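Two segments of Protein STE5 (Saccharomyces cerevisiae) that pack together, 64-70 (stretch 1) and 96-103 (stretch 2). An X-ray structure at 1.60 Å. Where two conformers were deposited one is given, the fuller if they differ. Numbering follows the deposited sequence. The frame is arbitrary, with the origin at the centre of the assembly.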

# COMPACT_ATOMS: atom_id res chain seq x y z
N TYR A 64 14.22 1.82 0.08
CA TYR A 64 14.56 1.51 -1.31
C TYR A 64 13.41 0.88 -2.07
O TYR A 64 12.74 -0.04 -1.59
CB TYR A 64 15.77 0.59 -1.38
CG TYR A 64 17.03 1.27 -0.91
CD1 TYR A 64 17.73 2.12 -1.75
CD2 TYR A 64 17.48 1.09 0.39
CE1 TYR A 64 18.88 2.77 -1.32
CE2 TYR A 64 18.63 1.73 0.83
CZ TYR A 64 19.32 2.56 -0.03
OH TYR A 64 20.47 3.20 0.41
N VAL A 65 13.20 1.38 -3.29
CA VAL A 65 12.13 0.87 -4.15
C VAL A 65 12.54 -0.48 -4.70
O VAL A 65 13.60 -0.62 -5.30
CB VAL A 65 11.88 1.82 -5.34
CG1 VAL A 65 10.85 1.21 -6.31
CG2 VAL A 65 11.43 3.19 -4.86
N LEU A 66 11.68 -1.48 -4.50
CA LEU A 66 11.95 -2.84 -4.93
C LEU A 66 11.29 -3.17 -6.27
O LEU A 66 11.88 -3.84 -7.11
CB LEU A 66 11.50 -3.84 -3.86
CG LEU A 66 12.12 -3.63 -2.47
CD1 LEU A 66 11.64 -4.71 -1.52
CD2 LEU A 66 13.64 -3.63 -2.55
N ASP A 67 10.07 -2.69 -6.46
CA ASP A 67 9.40 -2.87 -7.73
C ASP A 67 8.16 -2.00 -7.69
O ASP A 67 7.78 -1.50 -6.62
CB ASP A 67 9.01 -4.33 -7.95
CG ASP A 67 8.70 -4.63 -9.40
OD1 ASP A 67 9.07 -3.81 -10.27
OD2 ASP A 67 8.07 -5.67 -9.66
N TYR A 68 7.57 -1.76 -8.85
CA TYR A 68 6.46 -0.83 -8.95
C TYR A 68 5.82 -0.97 -10.31
O TYR A 68 6.39 -1.57 -11.21
CB TYR A 68 6.95 0.61 -8.79
CG TYR A 68 7.92 1.00 -9.87
CD1 TYR A 68 7.47 1.45 -11.10
CD2 TYR A 68 9.29 0.86 -9.67
CE1 TYR A 68 8.36 1.78 -12.10
CE2 TYR A 68 10.18 1.18 -10.66
CZ TYR A 68 9.72 1.65 -11.87
OH TYR A 68 10.63 1.97 -12.85
N GLY A 69 4.64 -0.39 -10.46
CA GLY A 69 3.99 -0.35 -11.75
C GLY A 69 2.59 -0.91 -11.69
O GLY A 69 1.89 -0.76 -10.68
N SER A 70 2.20 -1.58 -12.76
CA SER A 70 0.85 -2.13 -12.89
C SER A 70 0.76 -3.52 -12.28
O SER A 70 1.52 -4.42 -12.64
CB SER A 70 0.44 -2.20 -14.37
OG SER A 70 -0.59 -3.15 -14.58
N ILE A 96 6.84 11.99 -4.65
CA ILE A 96 7.09 12.68 -5.91
C ILE A 96 7.81 11.78 -6.91
O ILE A 96 7.49 11.79 -8.10
CB ILE A 96 7.85 14.02 -5.74
CG1 ILE A 96 7.94 14.75 -7.09
CG2 ILE A 96 9.25 13.79 -5.19
CD1 ILE A 96 6.60 14.95 -7.75
N TRP A 97 8.78 11.00 -6.44
CA TRP A 97 9.43 10.04 -7.33
C TRP A 97 8.38 9.12 -7.93
O TRP A 97 8.37 8.87 -9.14
CB TRP A 97 10.49 9.19 -6.60
CG TRP A 97 11.00 8.10 -7.49
CD1 TRP A 97 12.02 8.19 -8.39
CD2 TRP A 97 10.47 6.77 -7.60
NE1 TRP A 97 12.17 6.99 -9.05
CE2 TRP A 97 11.24 6.11 -8.58
CE3 TRP A 97 9.44 6.08 -6.96
CZ2 TRP A 97 11.00 4.78 -8.94
CZ3 TRP A 97 9.20 4.76 -7.32
CH2 TRP A 97 9.97 4.13 -8.31
N LEU A 98 7.48 8.61 -7.09
CA LEU A 98 6.45 7.70 -7.56
C LEU A 98 5.51 8.37 -8.58
O LEU A 98 5.20 7.78 -9.61
CB LEU A 98 5.65 7.12 -6.39
CG LEU A 98 4.65 6.01 -6.74
CD1 LEU A 98 5.37 4.74 -7.24
CD2 LEU A 98 3.75 5.70 -5.54
N LYS A 99 5.07 9.59 -8.28
CA LYS A 99 4.19 10.29 -9.22
C LYS A 99 4.88 10.51 -10.56
O LYS A 99 4.29 10.27 -11.61
CB LYS A 99 3.70 11.62 -8.63
CG LYS A 99 2.79 12.41 -9.56
CD LYS A 99 3.56 13.43 -10.39
CE LYS A 99 2.63 14.19 -11.34
NZ LYS A 99 3.22 15.50 -11.76
N ASN A 100 6.12 10.97 -10.52
CA ASN A 100 6.88 11.20 -11.76
C ASN A 100 7.10 9.92 -12.57
O ASN A 100 7.12 9.94 -13.81
CB ASN A 100 8.22 11.88 -11.45
CG ASN A 100 8.06 13.35 -11.10
OD1 ASN A 100 7.08 13.99 -11.49
ND2 ASN A 100 9.00 13.89 -10.34
N THR A 101 7.25 8.81 -11.86
CA THR A 101 7.49 7.52 -12.50
C THR A 101 6.20 6.91 -13.04
O THR A 101 6.17 6.47 -14.18
CB THR A 101 8.16 6.52 -11.53
OG1 THR A 101 9.42 7.05 -11.10
CG2 THR A 101 8.37 5.19 -12.22
N LEU A 102 5.15 6.89 -12.23
CA LEU A 102 3.87 6.31 -12.65
C LEU A 102 3.09 7.24 -13.58
O LEU A 102 2.35 6.78 -14.45
CB LEU A 102 2.98 5.97 -11.45
CG LEU A 102 3.46 4.93 -10.43
CD1 LEU A 102 2.43 4.71 -9.35
CD2 LEU A 102 3.80 3.62 -11.11
N TYR A 103 3.24 8.55 -13.37
CA TYR A 103 2.46 9.55 -14.10
C TYR A 103 3.30 10.71 -14.66
O TYR A 103 3.13 11.86 -14.27
CB TYR A 103 1.31 10.10 -13.23
CG TYR A 103 0.42 9.00 -12.71
CD1 TYR A 103 -0.57 8.45 -13.51
CD2 TYR A 103 0.59 8.48 -11.43
CE1 TYR A 103 -1.39 7.43 -13.05
CE2 TYR A 103 -0.22 7.46 -10.96
CZ TYR A 103 -1.20 6.93 -11.76
OH TYR A 103 -2.01 5.92 -11.30

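The strand segment around Val65 to Tyr68 lies against a helix that enters stretch 2 from earlier in the chain and runs through 102, their N-to-C directions 32° apart and their axes 11.4 Å apart at closest approach. That spacing leaves side chains to fill the gap, and no hydrogen bond crosses it; the 251 Å² buried between the stretches rests on aromatic and apolar contact.

Aromatic geometry organizes the centre. The Trp97 six-membered ring turns its edge to the face of Tyr68, with planes at 89° and CH2 of Trp97 3.6 Å from CD2 of Tyr68, an arrangement that sets ring hydrogens against a pi cloud. The face of the same indole ring receives Val65: its CG2 stands 4.0 Å from the six-membered ring centroid and 25° off the normal, the signature of a CH-pi contact.

Apolar contacts extend the interface along the helix. One turn beyond Trp97, Thr101 CG2 approaches Tyr68 CE1 to 3.4 Å, while its OG1 donates to Trp97 O at 2.9 Å, satisfying the hydroxyl within the helix. Leu102 starts sideways, yet its CD2 reaches within 4.3 Å of Tyr68 CD1 and 4.0 Å of Gly69 CA. Here the backbones draw near, the CA atoms of Gly69 and Leu102 lying 6.7 Å apart. Gly69 adopts phi/psi of 126/-144°, where a CB would jam against the preceding carbonyl oxygen.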